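Local coordinates for delta-1-pyrroline-5-carboxylate dehydrogenase, mitochondrial (Mus musculus, PDB 4E3X), which oxidises L-glutamate gamma-semialdehyde to glutamate with NAD(+), the second step of mitochondrial proline degradation, at residues Ser83-Ala88 / Val377-Glu382; Asp330-Gly335 / Ala481-Asp486; Lys395-Ile400 / Cys421-Gly426; Asp461-Thr466 / Lys487-Glu492. All blocks are in the same frame, centred on the assembly; numbering follows the deposited sequence.

Interaction 1 of 4, residues Ser83-Ala88 / Val377-Glu382; sequences SPFNHA and VGDPAE
Phe85 lays one face of its ring on Pro380, joining a type I beta turn that runs from Ser83 to Asn86 to an Asx turn built by Asp379. Both lie in connecting loops of the aldehyde dehydrogenase fold: the first between strands 78-83 and 89-95, the second in the loop that leads from helix 361-372 to helix 394-409.

The central interaction is a CH-pi contact. Pro380 CD stands 3.6 Å from the centroid of the Phe85 ring and close to the ring normal, so the pyrrolidine meets the middle of the face. CG of Phe85 sits between the backbone N and the carbonyl carbon (chi1 54°), which throws the ring outward from the turn toward the proline. The opposite face is approached by Ser83 OG, displaced toward the rim; this hydroxyl is hydrogen-bonded to Val149 O, and the ring is thus held from both faces. Apolar packing adds a looser touch, Ala381 CB lying 4.3 Å from Phe85 CZ.

The polar approach is oblique. Asp379 OD1 comes within 3.4 Å of Phe85 CE1, with the carboxylate and ring planes 46° apart, yet no hydrogen bond joins the two segments. The carboxylate is instead fixed by its own chain, an example of a local turn orienting a group for a remote contact. Asp379 OD1 takes the Ala381 N-H at 2.8 Å nearly along its C-O direction, while Glu382 N, 3.0 Å from that same Asp379 OD1, approaches from 65° above the carboxylate plane.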
loop_
_atom_site.group_PDB
_atom_site.type_symbol
_atom_site.label_atom_id
_atom_site.label_comp_id
_atom_site.label_asym_id
_atom_site.label_seq_id
_atom_site.Cartn_x
_atom_site.Cartn_y
_atom_site.Cartn_z
ATOM N N SER B 83 33.851 -6.747 -15.929
ATOM C CA SER B 83 33.187 -6.342 -17.159
ATOM C C SER B 83 32.643 -7.594 -17.849
ATOM O O SER B 83 33.406 -8.500 -18.160
ATOM C CB SER B 83 34.174 -5.618 -18.074
ATOM O OG SER B 83 33.527 -5.146 -19.245
ATOM N N PRO B 84 31.324 -7.656 -18.090
ATOM C CA PRO B 84 30.750 -8.917 -18.579
ATOM C C PRO B 84 31.342 -9.420 -19.902
ATOM O O PRO B 84 31.426 -10.638 -20.110
ATOM C CB PRO B 84 29.268 -8.575 -18.754
ATOM C CG PRO B 84 29.026 -7.548 -17.705
ATOM C CD PRO B 84 30.278 -6.702 -17.680
ATOM N N PHE B 85 31.736 -8.505 -20.783
ATOM C CA PHE B 85 32.260 -8.880 -22.099
ATOM C C PHE B 85 33.786 -9.019 -22.123
ATOM O O PHE B 85 34.374 -9.359 -23.148
ATOM C CB PHE B 85 31.789 -7.881 -23.162
ATOM C CG PHE B 85 32.111 -6.445 -22.834
ATOM C CD1 PHE B 85 33.332 -5.888 -23.197
ATOM C CD2 PHE B 85 31.197 -5.649 -22.157
ATOM C CE1 PHE B 85 33.634 -4.565 -22.890
ATOM C CE2 PHE B 85 31.488 -4.332 -21.845
ATOM C CZ PHE B 85 32.707 -3.785 -22.217
ATOM N N ASN B 86 34.416 -8.761 -20.983
ATOM C CA ASN B 86 35.861 -8.904 -20.835
ATOM C C ASN B 86 36.137 -9.087 -19.360
ATOM O O ASN B 86 36.547 -8.144 -18.678
ATOM C CB ASN B 86 36.600 -7.673 -21.360
ATOM C CG ASN B 86 38.114 -7.808 -21.250
ATOM O OD1 ASN B 86 38.641 -8.904 -21.068
ATOM N ND2 ASN B 86 38.818 -6.686 -21.353
ATOM N N HIS B 87 35.878 -10.290 -18.861
ATOM C CA HIS B 87 35.829 -10.491 -17.417
ATOM C C HIS B 87 37.198 -10.453 -16.745
ATOM O O HIS B 87 37.283 -10.464 -15.520
ATOM C CB HIS B 87 35.021 -11.737 -17.023
ATOM C CG HIS B 87 35.305 -12.943 -17.860
ATOM N ND1 HIS B 87 36.570 -13.469 -18.008
ATOM C CD2 HIS B 87 34.480 -13.739 -18.582
ATOM C CE1 HIS B 87 36.514 -14.531 -18.792
ATOM N NE2 HIS B 87 35.257 -14.715 -19.155
ATOM N N ALA B 88 38.264 -10.378 -17.541
ATOM C CA ALA B 88 39.591 -10.110 -16.998
ATOM C C ALA B 88 39.695 -8.673 -16.476
ATOM O O ALA B 88 40.584 -8.360 -15.682
ATOM C CB ALA B 88 40.663 -10.376 -18.046
ATOM N N VAL B 377 26.677 -9.946 -31.948
ATOM C CA VAL B 377 27.000 -10.035 -30.529
ATOM C C VAL B 377 28.490 -9.742 -30.359
ATOM O O VAL B 377 29.329 -10.336 -31.040
ATOM C CB VAL B 377 26.656 -11.432 -29.965
ATOM C CG1 VAL B 377 27.070 -11.539 -28.506
ATOM C CG2 VAL B 377 25.163 -11.728 -30.139
ATOM N N GLY B 378 28.822 -8.800 -29.482
ATOM C CA GLY B 378 30.211 -8.406 -29.319
ATOM C C GLY B 378 30.426 -7.363 -28.236
ATOM O O GLY B 378 29.563 -7.145 -27.391
ATOM N N ASP B 379 31.590 -6.721 -28.280
ATOM C CA ASP B 379 32.010 -5.725 -27.298
ATOM C C ASP B 379 31.304 -4.407 -27.600
ATOM O O ASP B 379 31.523 -3.818 -28.660
ATOM C CB ASP B 379 33.536 -5.585 -27.400
ATOM C CG ASP B 379 34.122 -4.552 -26.451
ATOM O OD1 ASP B 379 33.459 -3.554 -26.113
ATOM O OD2 ASP B 379 35.295 -4.733 -26.061
ATOM N N PRO B 380 30.453 -3.935 -26.668
ATOM C CA PRO B 380 29.633 -2.745 -26.938
ATOM C C PRO B 380 30.424 -1.442 -26.859
ATOM O O PRO B 380 29.995 -0.435 -27.424
ATOM C CB PRO B 380 28.594 -2.787 -25.817
ATOM C CG PRO B 380 29.324 -3.429 -24.669
ATOM C CD PRO B 380 30.258 -4.446 -25.297
ATOM N N ALA B 381 31.564 -1.463 -26.176
ATOM C CA ALA B 381 32.401 -0.277 -26.067
ATOM C C ALA B 381 33.252 -0.101 -27.322
ATOM O O ALA B 381 33.504 1.022 -27.764
ATOM C CB ALA B 381 33.284 -0.364 -24.828
ATOM N N GLU B 382 33.692 -1.216 -27.898
ATOM C CA GLU B 382 34.573 -1.175 -29.058
ATOM C C GLU B 382 33.802 -1.113 -30.368
ATOM O O GLU B 382 34.245 -0.486 -31.335
ATOM C CB GLU B 382 35.505 -2.386 -29.065
ATOM C CG GLU B 382 36.423 -2.469 -27.860
ATOM C CD GLU B 382 37.250 -1.215 -27.655
ATOM O OE1 GLU B 382 37.811 -0.703 -28.651
ATOM O OE2 GLU B 382 37.336 -0.745 -26.494
#

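Interaction 2 of 4, residues Asp330-Gly335 / Ala481-Asp486; sequences DSVVSG and AVFAQD
Val332 and Phe483 carry this buried contact, and most of it is apolar. The CG2 branch of Val332 reaches the root of the phenylalanine, 3.6 Å from Phe483 CB and 3.7 Å from Phe483 CG. With CG1 taking the position anti to the backbone N (chi1 168°), CG2 is the branch turned to the phenylalanine.

A longer CH-pi contact accompanies it: Val332 CA sits over one face of the Phe483 ring, 4.3 Å from the centroid and displaced toward the rim. The ring therefore lies along the helix backbone itself, and its outer rim comes obliquely to Ser331, whose carbonyl O is 3.8 Å from Phe483 CE2.

Helix 329-341 is the connecting helix of a beta-alpha-beta unit, joining the neighbouring parallel strands 319-323 and 351-357 of the large mixed sheet. Phe483 comes from strand 476-483, which flanks strand 319-323, and its ring also meets that of His321.

The polar interactions lead away from the pair. Ser331 OG is hydrogen-bonded to Asp328 OD1 and to the backbone N of Leu554 in the second subunit, and the side chain of that same Leu554 packs on Phe483.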
loop_
_atom_site.group_PDB
_atom_site.type_symbol
_atom_site.label_atom_id
_atom_site.label_comp_id
_atom_site.label_asym_id
_atom_site.label_seq_id
_atom_site.Cartn_x
_atom_site.Cartn_y
_atom_site.Cartn_z
ATOM N N ASP B 330 5.891 -7.638 -40.175
ATOM C CA ASP B 330 7.174 -6.990 -39.918
ATOM C C ASP B 330 7.260 -6.419 -38.497
ATOM O O ASP B 330 8.326 -6.449 -37.880
ATOM C CB ASP B 330 7.474 -5.905 -40.957
ATOM C CG ASP B 330 7.892 -6.481 -42.307
ATOM O OD1 ASP B 330 8.264 -7.676 -42.376
ATOM O OD2 ASP B 330 7.856 -5.730 -43.302
ATOM N N SER B 331 6.146 -5.904 -37.981
ATOM C CA SER B 331 6.094 -5.414 -36.599
ATOM C C SER B 331 6.311 -6.529 -35.582
ATOM O O SER B 331 7.040 -6.355 -34.604
ATOM C CB SER B 331 4.767 -4.712 -36.313
ATOM O OG SER B 331 4.642 -3.543 -37.097
ATOM N N VAL B 332 5.668 -7.670 -35.818
ATOM C CA VAL B 332 5.860 -8.839 -34.975
ATOM C C VAL B 332 7.340 -9.217 -34.942
ATOM O O VAL B 332 7.912 -9.447 -33.886
ATOM C CB VAL B 332 5.046 -10.041 -35.484
ATOM C CG1 VAL B 332 5.492 -11.312 -34.775
ATOM C CG2 VAL B 332 3.558 -9.797 -35.295
ATOM N N VAL B 333 7.965 -9.272 -36.110
ATOM C CA VAL B 333 9.354 -9.704 -36.183
ATOM C C VAL B 333 10.312 -8.737 -35.472
ATOM O O VAL B 333 11.098 -9.145 -34.609
ATOM C CB VAL B 333 9.782 -9.932 -37.642
ATOM C CG1 VAL B 333 11.276 -10.186 -37.731
ATOM C CG2 VAL B 333 8.996 -11.097 -38.239
ATOM N N SER B 334 10.242 -7.459 -35.819
ATOM C CA SER B 334 11.132 -6.467 -35.229
ATOM C C SER B 334 10.894 -6.313 -33.731
ATOM O O SER B 334 11.839 -6.274 -32.940
ATOM C CB SER B 334 10.965 -5.121 -35.928
ATOM O OG SER B 334 11.471 -5.174 -37.249
ATOM N N GLY B 335 9.624 -6.218 -33.344
ATOM C CA GLY B 335 9.273 -6.068 -31.944
ATOM C C GLY B 335 9.691 -7.254 -31.090
ATOM O O GLY B 335 10.160 -7.088 -29.965
ATOM N N ALA B 481 2.249 -8.654 -24.923
ATOM C CA ALA B 481 1.800 -7.921 -26.089
ATOM C C ALA B 481 0.869 -8.780 -26.910
ATOM O O ALA B 481 1.024 -10.005 -26.968
ATOM C CB ALA B 481 2.979 -7.508 -26.943
ATOM N N VAL B 482 -0.088 -8.117 -27.546
ATOM C CA VAL B 482 -0.905 -8.729 -28.584
ATOM C C VAL B 482 -0.686 -7.964 -29.887
ATOM O O VAL B 482 -0.766 -6.727 -29.923
ATOM C CB VAL B 482 -2.401 -8.717 -28.217
ATOM C CG1 VAL B 482 -3.275 -9.141 -29.413
ATOM C CG2 VAL B 482 -2.652 -9.627 -27.022
ATOM N N PHE B 483 -0.379 -8.706 -30.946
ATOM C CA PHE B 483 -0.252 -8.136 -32.277
ATOM C C PHE B 483 -1.460 -8.562 -33.105
ATOM O O PHE B 483 -1.668 -9.752 -33.357
ATOM C CB PHE B 483 1.054 -8.593 -32.936
ATOM C CG PHE B 483 2.293 -7.966 -32.336
ATOM C CD1 PHE B 483 2.869 -8.501 -31.195
ATOM C CD2 PHE B 483 2.882 -6.847 -32.916
ATOM C CE1 PHE B 483 3.998 -7.935 -30.642
ATOM C CE2 PHE B 483 4.017 -6.276 -32.362
ATOM C CZ PHE B 483 4.573 -6.825 -31.224
ATOM N N ALA B 484 -2.267 -7.586 -33.508
ATOM C CA ALA B 484 -3.515 -7.859 -34.219
ATOM C C ALA B 484 -4.065 -6.556 -34.794
ATOM O O ALA B 484 -3.901 -5.501 -34.184
ATOM C CB ALA B 484 -4.532 -8.485 -33.272
ATOM N N GLN B 485 -4.723 -6.620 -35.950
ATOM C CA GLN B 485 -5.300 -5.419 -36.550
ATOM C C GLN B 485 -6.812 -5.538 -36.685
ATOM O O GLN B 485 -7.445 -4.799 -37.442
ATOM C CB GLN B 485 -4.652 -5.112 -37.904
ATOM C CG GLN B 485 -3.157 -4.792 -37.827
ATOM C CD GLN B 485 -2.851 -3.504 -37.067
ATOM O OE1 GLN B 485 -3.719 -2.648 -36.887
ATOM N NE2 GLN B 485 -1.607 -3.364 -36.618
ATOM N N ASP B 486 -7.382 -6.479 -35.942
ATOM C CA ASP B 486 -8.823 -6.672 -35.871
ATOM C C ASP B 486 -9.299 -6.178 -34.504
ATOM O O ASP B 486 -8.885 -6.708 -33.469
ATOM C CB ASP B 486 -9.140 -8.159 -36.063
ATOM C CG ASP B 486 -10.629 -8.465 -36.041
ATOM O OD1 ASP B 486 -11.299 -8.183 -35.027
ATOM O OD2 ASP B 486 -11.131 -9.019 -37.040
#

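Interaction 3 of 4, residues Lys395-Ile400 / Cys421-Gly426. With PRO (proline), chain J.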
loop_
_atom_site.group_PDB
_atom_site.type_symbol
_atom_site.label_atom_id
_atom_site.label_comp_id
_atom_site.label_asym_id
_atom_site.label_seq_id
_atom_site.Cartn_x
_atom_site.Cartn_y
_atom_site.Cartn_z
ATOM N N LYS B 395 27.267 -16.902 -13.133
ATOM C CA LYS B 395 26.069 -17.618 -12.698
ATOM C C LYS B 395 24.974 -17.558 -13.765
ATOM O O LYS B 395 24.309 -18.554 -14.047
ATOM C CB LYS B 395 25.560 -17.066 -11.365
ATOM N N ALA B 396 24.797 -16.394 -14.375
ATOM C CA ALA B 396 23.802 -16.239 -15.429
ATOM C C ALA B 396 24.169 -17.118 -16.617
ATOM O O ALA B 396 23.320 -17.813 -17.177
ATOM C CB ALA B 396 23.708 -14.785 -15.859
ATOM N N PHE B 397 25.444 -17.085 -16.988
ATOM C CA PHE B 397 25.949 -17.887 -18.093
ATOM C C PHE B 397 25.675 -19.371 -17.855
ATOM O O PHE B 397 25.172 -20.067 -18.732
ATOM C CB PHE B 397 27.453 -17.642 -18.260
ATOM C CG PHE B 397 28.052 -18.322 -19.464
ATOM C CD1 PHE B 397 28.544 -19.616 -19.372
ATOM C CD2 PHE B 397 28.140 -17.662 -20.679
ATOM C CE1 PHE B 397 29.100 -20.246 -20.470
ATOM C CE2 PHE B 397 28.701 -18.287 -21.787
ATOM C CZ PHE B 397 29.183 -19.580 -21.678
ATOM N N ALA B 398 26.005 -19.854 -16.661
ATOM C CA ALA B 398 25.787 -21.263 -16.337
ATOM C C ALA B 398 24.314 -21.668 -16.411
ATOM O O ALA B 398 23.990 -22.751 -16.905
ATOM C CB ALA B 398 26.364 -21.593 -14.970
ATOM N N ARG B 399 23.427 -20.803 -15.919
ATOM C CA ARG B 399 21.994 -21.082 -15.961
ATOM C C ARG B 399 21.496 -21.157 -17.399
ATOM O O ARG B 399 20.780 -22.084 -17.765
ATOM C CB ARG B 399 21.189 -20.033 -15.182
ATOM C CG ARG B 399 19.669 -20.260 -15.244
ATOM C CD ARG B 399 18.865 -19.186 -14.517
ATOM N NE ARG B 399 19.069 -17.869 -15.108
ATOM C CZ ARG B 399 19.837 -16.927 -14.576
ATOM N NH1 ARG B 399 20.472 -17.152 -13.431
ATOM N NH2 ARG B 399 19.968 -15.763 -15.191
ATOM N N ILE B 400 21.888 -20.182 -18.212
ATOM C CA ILE B 400 21.464 -20.138 -19.606
ATOM C C ILE B 400 21.972 -21.363 -20.364
ATOM O O ILE B 400 21.222 -21.993 -21.110
ATOM C CB ILE B 400 21.925 -18.832 -20.278
ATOM C CG1 ILE B 400 21.242 -17.637 -19.609
ATOM C CG2 ILE B 400 21.635 -18.854 -21.770
ATOM C CD1 ILE B 400 21.979 -16.325 -19.809
ATOM N N CYS B 421 27.452 -20.839 -27.057
ATOM C CA CYS B 421 27.936 -19.930 -26.020
ATOM C C CYS B 421 29.424 -20.159 -25.752
ATOM O O CYS B 421 29.949 -21.241 -26.014
ATOM C CB CYS B 421 27.111 -20.053 -24.735
ATOM S SG CYS B 421 27.145 -21.667 -23.929
ATOM N N ASN B 422 30.092 -19.131 -25.234
ATOM C CA ASN B 422 31.540 -19.142 -25.050
ATOM C C ASN B 422 31.899 -18.169 -23.939
ATOM O O ASN B 422 31.674 -16.967 -24.075
ATOM C CB ASN B 422 32.224 -18.728 -26.362
ATOM C CG ASN B 422 33.735 -18.899 -26.335
ATOM O OD1 ASN B 422 34.374 -18.807 -25.291
ATOM N ND2 ASN B 422 34.314 -19.135 -27.505
ATOM N N GLU B 423 32.450 -18.677 -22.839
ATOM C CA GLU B 423 32.815 -17.800 -21.726
ATOM C C GLU B 423 34.319 -17.609 -21.554
ATOM O O GLU B 423 34.779 -17.239 -20.475
ATOM C CB GLU B 423 32.171 -18.252 -20.407
ATOM C CG GLU B 423 32.564 -19.642 -19.934
ATOM C CD GLU B 423 31.954 -19.982 -18.582
ATOM O OE1 GLU B 423 31.567 -19.046 -17.847
ATOM O OE2 GLU B 423 31.851 -21.184 -18.256
ATOM N N SER B 424 35.081 -17.829 -22.622
ATOM C CA SER B 424 36.536 -17.696 -22.538
ATOM C C SER B 424 37.009 -16.250 -22.305
ATOM O O SER B 424 38.001 -16.025 -21.607
ATOM C CB SER B 424 37.218 -18.298 -23.774
ATOM O OG SER B 424 36.919 -17.554 -24.942
ATOM N N VAL B 425 36.306 -15.282 -22.888
ATOM C CA VAL B 425 36.703 -13.875 -22.789
ATOM C C VAL B 425 35.646 -13.037 -22.070
ATOM O O VAL B 425 35.965 -12.226 -21.195
ATOM C CB VAL B 425 36.978 -13.275 -24.182
ATOM C CG1 VAL B 425 37.294 -11.791 -24.074
ATOM C CG2 VAL B 425 38.123 -14.021 -24.864
ATOM N N GLY B 426 34.390 -13.224 -22.469
ATOM C CA GLY B 426 33.251 -12.625 -21.794
ATOM C C GLY B 426 32.186 -13.692 -21.674
ATOM O O GLY B 426 32.369 -14.792 -22.186
HETATM N N PRO J . 23.427 -13.068 -11.883
HETATM C CA PRO J . 23.294 -13.832 -10.640
HETATM C C PRO J . 22.523 -15.130 -10.858
HETATM O O PRO J . 22.209 -15.494 -11.994
HETATM C CB PRO J . 22.514 -12.879 -9.713
HETATM C CG PRO J . 22.165 -11.663 -10.558
HETATM C CD PRO J . 23.168 -11.637 -11.663
HETATM O OXT PRO J . 22.213 -15.847 -9.906
#
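The ring of Phe397 has Glu423 over one face and the backbone N of Asn422 at its edge, in the ring plane. Glu423 CB makes a CH-pi contact, 3.6 Å from the centroid, and from there the side chain follows one side of the ring, from CZ to CE1 and CD1. With CG between the backbone N and the carbonyl carbon (chi1 61°) and the chain extended beyond it, Glu423 CD lies 3.4 Å from Phe397 CE1, and carboxylate and ring are stacked, their planes 21° apart. Cys421 completes the grip obliquely, its SG 3.7 Å from Phe397 CZ, a sulfur-aromatic contact.

A second flat group, the guanidinium of Arg399, points elsewhere on the same helix. Its edge meets a bound proline, NH1 donating to the ligand carboxylate O over 2.8 Å in a nearly straight bond (165°). This proline is probably a cryoprotectant molecule, in a pocket distinct from the one lined by the nucleophile Cys348. Arg399 NE is hydrogen-bonded to Ile448 O, which helps set the rotation of the group, while Lys395 CB and Ala396 N border the same proline. Asn422 OD1 accepts from Ser424 N, closing an Asx turn, and also from Ser424 OG.

Phe397 pins helix 394-409 to the short strand 421-422, which pairs antiparallel with strand 428-436; Val429 of that longer strand touches Phe397, Ile400 and Cys421.

Interaction 4 of 4, residues Asp461-Thr466 / Lys487-Glu492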
loop_
_atom_site.group_PDB
_atom_site.type_symbol
_atom_site.label_atom_id
_atom_site.label_comp_id
_atom_site.label_asym_id
_atom_site.label_seq_id
_atom_site.Cartn_x
_atom_site.Cartn_y
_atom_site.Cartn_z
ATOM N N ASP B 461 -7.697 -21.752 -35.672
ATOM C CA ASP B 461 -9.030 -21.946 -35.116
ATOM C C ASP B 461 -9.041 -22.205 -33.608
ATOM O O ASP B 461 -10.110 -22.272 -32.999
ATOM C CB ASP B 461 -9.843 -23.007 -35.888
ATOM C CG ASP B 461 -9.198 -24.392 -35.891
ATOM O OD1 ASP B 461 -8.247 -24.647 -35.128
ATOM O OD2 ASP B 461 -9.671 -25.257 -36.662
ATOM N N LYS B 462 -7.860 -22.320 -33.002
ATOM C CA LYS B 462 -7.767 -22.495 -31.551
ATOM C C LYS B 462 -7.254 -21.245 -30.842
ATOM O O LYS B 462 -6.712 -21.330 -29.739
ATOM C CB LYS B 462 -6.864 -23.680 -31.204
ATOM C CG LYS B 462 -7.424 -25.016 -31.647
ATOM C CD LYS B 462 -6.609 -26.171 -31.091
ATOM C CE LYS B 462 -6.730 -26.260 -29.578
ATOM N NZ LYS B 462 -6.098 -27.507 -29.067
ATOM N N TYR B 463 -7.431 -20.080 -31.459
ATOM C CA TYR B 463 -6.912 -18.850 -30.858
ATOM C C TYR B 463 -7.488 -18.573 -29.465
ATOM O O TYR B 463 -6.785 -18.053 -28.609
ATOM C CB TYR B 463 -7.116 -17.642 -31.783
ATOM C CG TYR B 463 -8.453 -16.951 -31.633
ATOM C CD1 TYR B 463 -8.610 -15.874 -30.772
ATOM C CD2 TYR B 463 -9.556 -17.368 -32.368
ATOM C CE1 TYR B 463 -9.830 -15.242 -30.629
ATOM C CE2 TYR B 463 -10.781 -16.737 -32.241
ATOM C CZ TYR B 463 -10.915 -15.676 -31.367
ATOM O OH TYR B 463 -12.137 -15.050 -31.237
ATOM N N ARG B 464 -8.755 -18.921 -29.237
ATOM C CA ARG B 464 -9.397 -18.625 -27.951
ATOM C C ARG B 464 -8.824 -19.492 -26.828
ATOM O O ARG B 464 -8.463 -18.997 -25.755
ATOM C CB ARG B 464 -10.916 -18.805 -28.047
ATOM N N GLU B 465 -8.732 -20.791 -27.086
ATOM C CA GLU B 465 -8.120 -21.721 -26.147
ATOM C C GLU B 465 -6.666 -21.345 -25.869
ATOM O O GLU B 465 -6.176 -21.470 -24.740
ATOM C CB GLU B 465 -8.190 -23.147 -26.699
ATOM C CG GLU B 465 -9.599 -23.742 -26.791
ATOM C CD GLU B 465 -10.371 -23.332 -28.048
ATOM O OE1 GLU B 465 -11.508 -23.819 -28.232
ATOM O OE2 GLU B 465 -9.854 -22.541 -28.864
ATOM N N THR B 466 -5.974 -20.890 -26.910
ATOM C CA THR B 466 -4.576 -20.506 -26.774
ATOM C C THR B 466 -4.416 -19.249 -25.912
ATOM O O THR B 466 -3.497 -19.171 -25.094
ATOM C CB THR B 466 -3.902 -20.343 -28.145
ATOM O OG1 THR B 466 -4.080 -21.552 -28.895
ATOM C CG2 THR B 466 -2.413 -20.079 -27.983
ATOM N N LYS B 487 -10.163 -5.164 -34.511
ATOM C CA LYS B 487 -10.605 -4.501 -33.284
ATOM C C LYS B 487 -11.334 -5.446 -32.334
ATOM O O LYS B 487 -11.105 -5.414 -31.125
ATOM C CB LYS B 487 -11.490 -3.290 -33.609
ATOM N N ALA B 488 -12.210 -6.287 -32.878
ATOM C CA ALA B 488 -12.941 -7.246 -32.055
ATOM C C ALA B 488 -11.989 -8.229 -31.363
ATOM O O ALA B 488 -12.164 -8.559 -30.185
ATOM C CB ALA B 488 -13.974 -7.992 -32.894
ATOM N N ILE B 489 -10.979 -8.689 -32.096
ATOM C CA ILE B 489 -9.975 -9.590 -31.537
ATOM C C ILE B 489 -9.168 -8.898 -30.436
ATOM O O ILE B 489 -8.933 -9.472 -29.369
ATOM C CB ILE B 489 -9.026 -10.126 -32.634
ATOM C CG1 ILE B 489 -9.777 -11.072 -33.578
ATOM C CG2 ILE B 489 -7.815 -10.823 -32.020
ATOM C CD1 ILE B 489 -10.249 -12.355 -32.918
ATOM N N VAL B 490 -8.757 -7.661 -30.688
ATOM C CA VAL B 490 -8.018 -6.902 -29.686
ATOM C C VAL B 490 -8.851 -6.712 -28.425
ATOM O O VAL B 490 -8.347 -6.873 -27.319
ATOM C CB VAL B 490 -7.548 -5.543 -30.243
ATOM C CG1 VAL B 490 -7.013 -4.651 -29.130
ATOM C CG2 VAL B 490 -6.483 -5.761 -31.297
ATOM N N GLN B 491 -10.129 -6.399 -28.589
ATOM C CA GLN B 491 -11.008 -6.210 -27.440
ATOM C C GLN B 491 -11.151 -7.507 -26.646
ATOM O O GLN B 491 -11.100 -7.502 -25.416
ATOM C CB GLN B 491 -12.373 -5.692 -27.900
ATOM C CG GLN B 491 -12.319 -4.261 -28.413
ATOM C CD GLN B 491 -13.523 -3.885 -29.255
ATOM O OE1 GLN B 491 -14.514 -4.614 -29.310
ATOM N NE2 GLN B 491 -13.439 -2.742 -29.927
ATOM N N GLU B 492 -11.312 -8.617 -27.361
ATOM C CA GLU B 492 -11.426 -9.930 -26.737
ATOM C C GLU B 492 -10.148 -10.314 -25.995
ATOM O O GLU B 492 -10.189 -10.738 -24.837
ATOM C CB GLU B 492 -11.745 -10.994 -27.793
ATOM C CG GLU B 492 -11.902 -12.402 -27.226
ATOM C CD GLU B 492 -12.268 -13.432 -28.285
ATOM O OE1 GLU B 492 -12.193 -13.112 -29.489
ATOM O OE2 GLU B 492 -12.643 -14.560 -27.912
#
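Tyr463 OH donates a short hydrogen bond, 2.6 Å, to Glu492 OE1. The acceptor oxygen lies in the plane of the phenol ring at its edge and is met on the syn side, 16° out of the carboxylate plane; ring and carboxylate are close to perpendicular. Glu492 reaches across fully stretched, CG anti to the backbone N (chi1 -179°) and the chain extended beyond, so the carboxylate faces the incoming hydroxyl. Such a short bond from a phenol probably helps to stabilise the negative charge of the carboxylate.

Beside this polar bridge runs an apolar one. Ile489, three residues earlier and so nearly one helical turn back, brings CD1 obliquely to the tyrosine, 3.7 Å from both Tyr463 CE1 and Tyr463 OH. The hydroxyl end of the ring is therefore shared between a charged and an aliphatic side chain of one helix.

Helix 487-496 is the connecting helix of a beta-alpha-beta unit, joining the parallel neighbours 476-483 and 503-506 of the large mixed sheet; helix 463-472 leads from strand 452-458 into the former. Tyr463 occupies the first turn of its helix, directly after the N-cap residue Lys462, and touches Tyr458 of strand 452-458.

In that first turn Lys462 O accepts twice from Thr466. The backbone N of Thr466 lies 3.0 Å from Lys462 O, while Thr466 OG1, 2.8 Å from Lys462 O, approaches from above the carbonyl plane.

Four contacts within one aldehyde dehydrogenase chain fall into two neighbourhoods. Interactions 1 and 3 have centres about 12 Å apart and touch directly, His87 bonding to Glu423 O through NE2 and to Val425 O through its backbone N. Interactions 2 and 4, centres about 14 Å apart, share the run from helix 463-472 through strand 476-483 to helix 487-496: Phe483 points to helix 329-341, whereas Ala484 packs on Ile489 and Val490. Along the chain, interaction 1 closes before 3 opens, 3 is nested within 2, and 2 crosses both 1 and 4. Residues distant in sequence thus gather around one large mixed sheet, with 2 and 4 on the side that touches the second subunit.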